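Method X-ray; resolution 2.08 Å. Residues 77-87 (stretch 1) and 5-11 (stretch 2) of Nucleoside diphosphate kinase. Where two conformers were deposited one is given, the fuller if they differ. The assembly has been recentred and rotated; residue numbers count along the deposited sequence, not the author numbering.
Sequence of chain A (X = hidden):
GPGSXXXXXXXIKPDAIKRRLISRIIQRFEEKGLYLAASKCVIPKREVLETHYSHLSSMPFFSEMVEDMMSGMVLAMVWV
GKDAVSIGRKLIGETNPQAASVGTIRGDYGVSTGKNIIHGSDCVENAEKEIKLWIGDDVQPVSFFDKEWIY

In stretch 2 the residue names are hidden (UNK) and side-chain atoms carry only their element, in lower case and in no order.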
# COMPACT_ATOMS: atom_id res chain seq x y z
N MET A 77 -2.34 7.40 -0.52
CA MET A 77 -0.87 7.32 -0.51
C MET A 77 -0.22 8.67 -0.72
O MET A 77 -0.79 9.55 -1.36
CB MET A 77 -0.37 6.41 -1.67
CG MET A 77 -0.72 4.95 -1.49
SD MET A 77 -0.56 3.90 -2.97
CE MET A 77 -1.99 4.37 -3.92
N VAL A 78 1.02 8.76 -0.26
CA VAL A 78 1.89 9.86 -0.61
C VAL A 78 3.10 9.30 -1.35
O VAL A 78 3.72 8.34 -0.89
CB VAL A 78 2.36 10.67 0.62
CG1 VAL A 78 3.22 11.89 0.20
CG2 VAL A 78 1.16 11.12 1.46
N TRP A 79 3.40 9.88 -2.50
CA TRP A 79 4.54 9.49 -3.30
C TRP A 79 5.44 10.71 -3.45
O TRP A 79 4.96 11.81 -3.71
CB TRP A 79 4.08 8.98 -4.68
CG TRP A 79 3.46 7.62 -4.64
CD1 TRP A 79 2.15 7.31 -4.37
CD2 TRP A 79 4.12 6.35 -4.87
NE1 TRP A 79 1.95 5.94 -4.44
CE2 TRP A 79 3.14 5.33 -4.75
CE3 TRP A 79 5.44 5.98 -5.17
CZ2 TRP A 79 3.43 3.97 -4.91
CZ3 TRP A 79 5.74 4.64 -5.33
CH2 TRP A 79 4.73 3.64 -5.18
N VAL A 80 6.75 10.51 -3.26
CA VAL A 80 7.72 11.62 -3.23
C VAL A 80 8.76 11.43 -4.33
O VAL A 80 9.15 10.30 -4.64
CB VAL A 80 8.43 11.66 -1.85
CG1 VAL A 80 9.55 12.72 -1.80
CG2 VAL A 80 7.41 11.92 -0.75
N GLY A 81 9.22 12.55 -4.89
CA GLY A 81 10.32 12.55 -5.84
C GLY A 81 10.29 13.81 -6.68
O GLY A 81 9.30 14.55 -6.62
N LYS A 82 11.37 14.05 -7.44
CA LYS A 82 11.47 15.21 -8.35
C LYS A 82 10.27 15.26 -9.30
O LYS A 82 9.93 14.26 -9.89
CB LYS A 82 12.77 15.19 -9.16
CG LYS A 82 13.99 15.67 -8.34
CD LYS A 82 15.32 15.54 -9.09
CE LYS A 82 16.51 15.87 -8.17
NZ LYS A 82 17.83 15.71 -8.85
N ASP A 83 9.65 16.44 -9.41
CA ASP A 83 8.45 16.63 -10.24
C ASP A 83 7.32 15.62 -9.95
O ASP A 83 6.58 15.27 -10.87
CB ASP A 83 8.77 16.58 -11.77
CG ASP A 83 9.91 17.49 -12.20
OD1 ASP A 83 9.76 18.73 -12.18
OD2 ASP A 83 10.96 16.95 -12.61
N ALA A 84 7.16 15.19 -8.70
CA ALA A 84 6.17 14.14 -8.37
C ALA A 84 4.78 14.46 -8.85
O ALA A 84 4.05 13.56 -9.29
CB ALA A 84 6.13 13.87 -6.88
N VAL A 85 4.37 15.73 -8.76
CA VAL A 85 2.97 16.05 -9.10
C VAL A 85 2.68 15.89 -10.58
O VAL A 85 1.70 15.24 -10.97
CB VAL A 85 2.54 17.48 -8.63
CG1 VAL A 85 1.13 17.81 -9.17
CG2 VAL A 85 2.53 17.55 -7.11
N SER A 86 3.49 16.53 -11.41
CA SER A 86 3.37 16.43 -12.87
C SER A 86 3.57 14.99 -13.32
O SER A 86 2.87 14.48 -14.19
CB SER A 86 4.40 17.35 -13.52
OG SER A 86 4.18 17.44 -14.91
N ILE A 87 4.54 14.30 -12.71
CA ILE A 87 4.79 12.89 -13.07
C ILE A 87 3.53 12.07 -12.78
O ILE A 87 3.05 11.34 -13.65
CB ILE A 87 6.05 12.28 -12.37
CG1 ILE A 87 7.34 12.78 -13.05
CG2 ILE A 87 5.96 10.71 -12.40
CD1 ILE A 87 8.68 12.39 -12.28
N UNK A 5 12.11 16.21 -1.34
CA UNK A 5 11.67 16.52 -2.72
C UNK A 5 10.17 16.82 -2.75
O UNK A 5 9.48 16.78 -1.72
c UNK A 5 12.02 15.36 -3.67
c UNK A 5 13.74 12.51 -4.08
s UNK A 5 13.97 13.91 -5.16
c UNK A 5 13.51 15.32 -4.08
N UNK A 6 9.65 17.12 -3.95
CA UNK A 6 8.21 17.36 -4.13
C UNK A 6 7.39 16.12 -3.74
O UNK A 6 7.86 14.98 -3.90
o UNK A 6 7.08 19.77 -7.64
o UNK A 6 5.89 18.07 -8.30
c UNK A 6 6.56 18.11 -5.99
c UNK A 6 6.51 18.69 -7.40
c UNK A 6 7.97 17.76 -5.59
N UNK A 7 6.19 16.32 -3.21
CA UNK A 7 5.28 15.19 -2.96
C UNK A 7 3.88 15.35 -3.56
O UNK A 7 3.44 16.47 -3.86
n UNK A 7 4.51 16.68 1.52
c UNK A 7 5.25 16.13 -0.66
n UNK A 7 4.60 15.48 3.49
c UNK A 7 5.17 14.90 -1.48
c UNK A 7 5.39 15.79 0.80
n UNK A 7 3.31 17.39 3.34
c UNK A 7 4.14 16.52 2.79
N UNK A 8 3.18 14.22 -3.73
CA UNK A 8 1.85 14.23 -4.34
C UNK A 8 0.93 13.22 -3.66
O UNK A 8 1.40 12.21 -3.11
o UNK A 8 0.63 14.27 -6.48
c UNK A 8 2.36 12.57 -6.25
c UNK A 8 1.91 13.99 -5.88
N UNK A 9 -0.36 13.52 -3.66
CA UNK A 9 -1.34 12.67 -3.02
C UNK A 9 -2.02 11.83 -4.07
O UNK A 9 -2.56 12.35 -5.04
c UNK A 9 -3.97 11.06 0.17
c UNK A 9 -5.29 11.03 -0.30
c UNK A 9 -2.37 13.50 -2.24
c UNK A 9 -3.40 12.66 -1.55
c UNK A 9 -4.71 12.62 -2.02
c UNK A 9 -5.66 11.83 -1.39
c UNK A 9 -3.04 11.88 -0.45
N UNK A 10 -1.98 10.52 -3.89
CA UNK A 10 -2.52 9.57 -4.86
C UNK A 10 -3.52 8.69 -4.13
O UNK A 10 -3.17 8.05 -3.14
c UNK A 10 -0.26 9.47 -6.04
c UNK A 10 -1.43 8.66 -5.45
c UNK A 10 -2.03 7.67 -6.49
c UNK A 10 -0.62 10.41 -7.27
N UNK A 11 -4.74 8.61 -4.64
CA UNK A 11 -5.76 7.83 -3.96
C UNK A 11 -6.44 6.91 -4.94
O UNK A 11 -7.01 7.37 -5.95
c UNK A 11 -6.76 8.78 -3.28
c UNK A 11 -7.91 8.09 -2.57
c UNK A 11 -9.38 10.48 -2.95
s UNK A 11 -8.94 9.30 -1.68
O HOH W 1 5.40 18.74 -10.66
O HOH W 2 10.33 18.80 -7.81
O HOH W 3 0.08 14.09 -9.10

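Position 5 carries an unbranched side chain of two carbons, a sulfur and a terminal carbon. Its CB lies 4.1 Å from CG1 of Val80 and 3.8 Å from C of Gly81, and its sulfur is 3.6 Å from CG of Lys82. This is Met5. A flexible thioether suits this place, since it can lie along the backbone of the turn. Gly81, at its phi/psi of 159/169, has angles that by themselves call for glycine, because a CB would be jammed against the carbonyl O of the residue before.

Position 6 has three side-chain carbons, the third carrying two oxygens. Its CA-to-CB bond points sideways, but the extended chain (chi1 and chi2 both t) brings its end to the start of the helix. There one of the two oxygens accepts a hydrogen bond from N of Val85 at 2.8 Å; water 1 donates to that same oxygen and accepts from N of Ser86, while water 2 accepts from N of Asp83 and donates weakly to the other. The backbone contributes as well: N of Gly81 donates to O of position 6 at 3.0 Å. A carboxylate on a two-carbon arm is Glu6, with OE2 facing Val85. Amide groups in the first turn of a helix lack partners within it, and a carboxylate can supply one.

At position 7, three carbons lead to a nitrogen and then to a carbon bearing two more nitrogens. CB packs 3.8 Å from CG2 of Val80 and 4.0 Å from CG1 of Val78. The end of the chain leads away and finds hydrogen-bonding partners elsewhere in the structure. The guanidinium identifies Arg7: an aliphatic base meets the valines while the charge stays clear of them.

Position 8 shows one carbon carrying an oxygen and a carbon. The outer carbon lies 4.0 Å from CB of Ala84, whereas the side-chain oxygen donates to water 3, which in turn donates to O of Val85. This is Thr8. One short side chain thus meets both apolar and polar surroundings, and beta-branching suits a strand.

Position 9 is one carbon followed by a six-carbon ring. It lies on the same sheet face as Val78, its bridge partner, and its closest ring carbon comes to 3.4 Å from O of Met77. This is Phe9, that carbon being CD1. An apolar ring suits this buried site.

Position 10 has four carbons, forked at the first with one arm two carbons long. The first carbon of the long arm lies 3.6 Å from CD1 of Trp79, and the one-carbon arm lies 4.2 Å from CE of Met77. This is Ile10, whose branched side chain meets two large neighbours on its face.

Position 11 again has two carbons, a sulfur and a carbon, unbranched. It points away and makes no contact with stretch 1. This is Met11; its buried apolar chain serves other surroundings.

The contact rests on an antiparallel ladder. N of Trp79 donates to O of Thr8 at 3.1 Å and N of Thr8 to O of Trp79 at 3.0 Å; N of Met77 donates to O of Ile10 at 2.8 Å and N of Ile10 to O of Met77 at 3.0 Å. Glu6 carries the union past the strand to the helix, and 799 Å² is buried in all.

Stretch 2 (5-11) MERTFIM
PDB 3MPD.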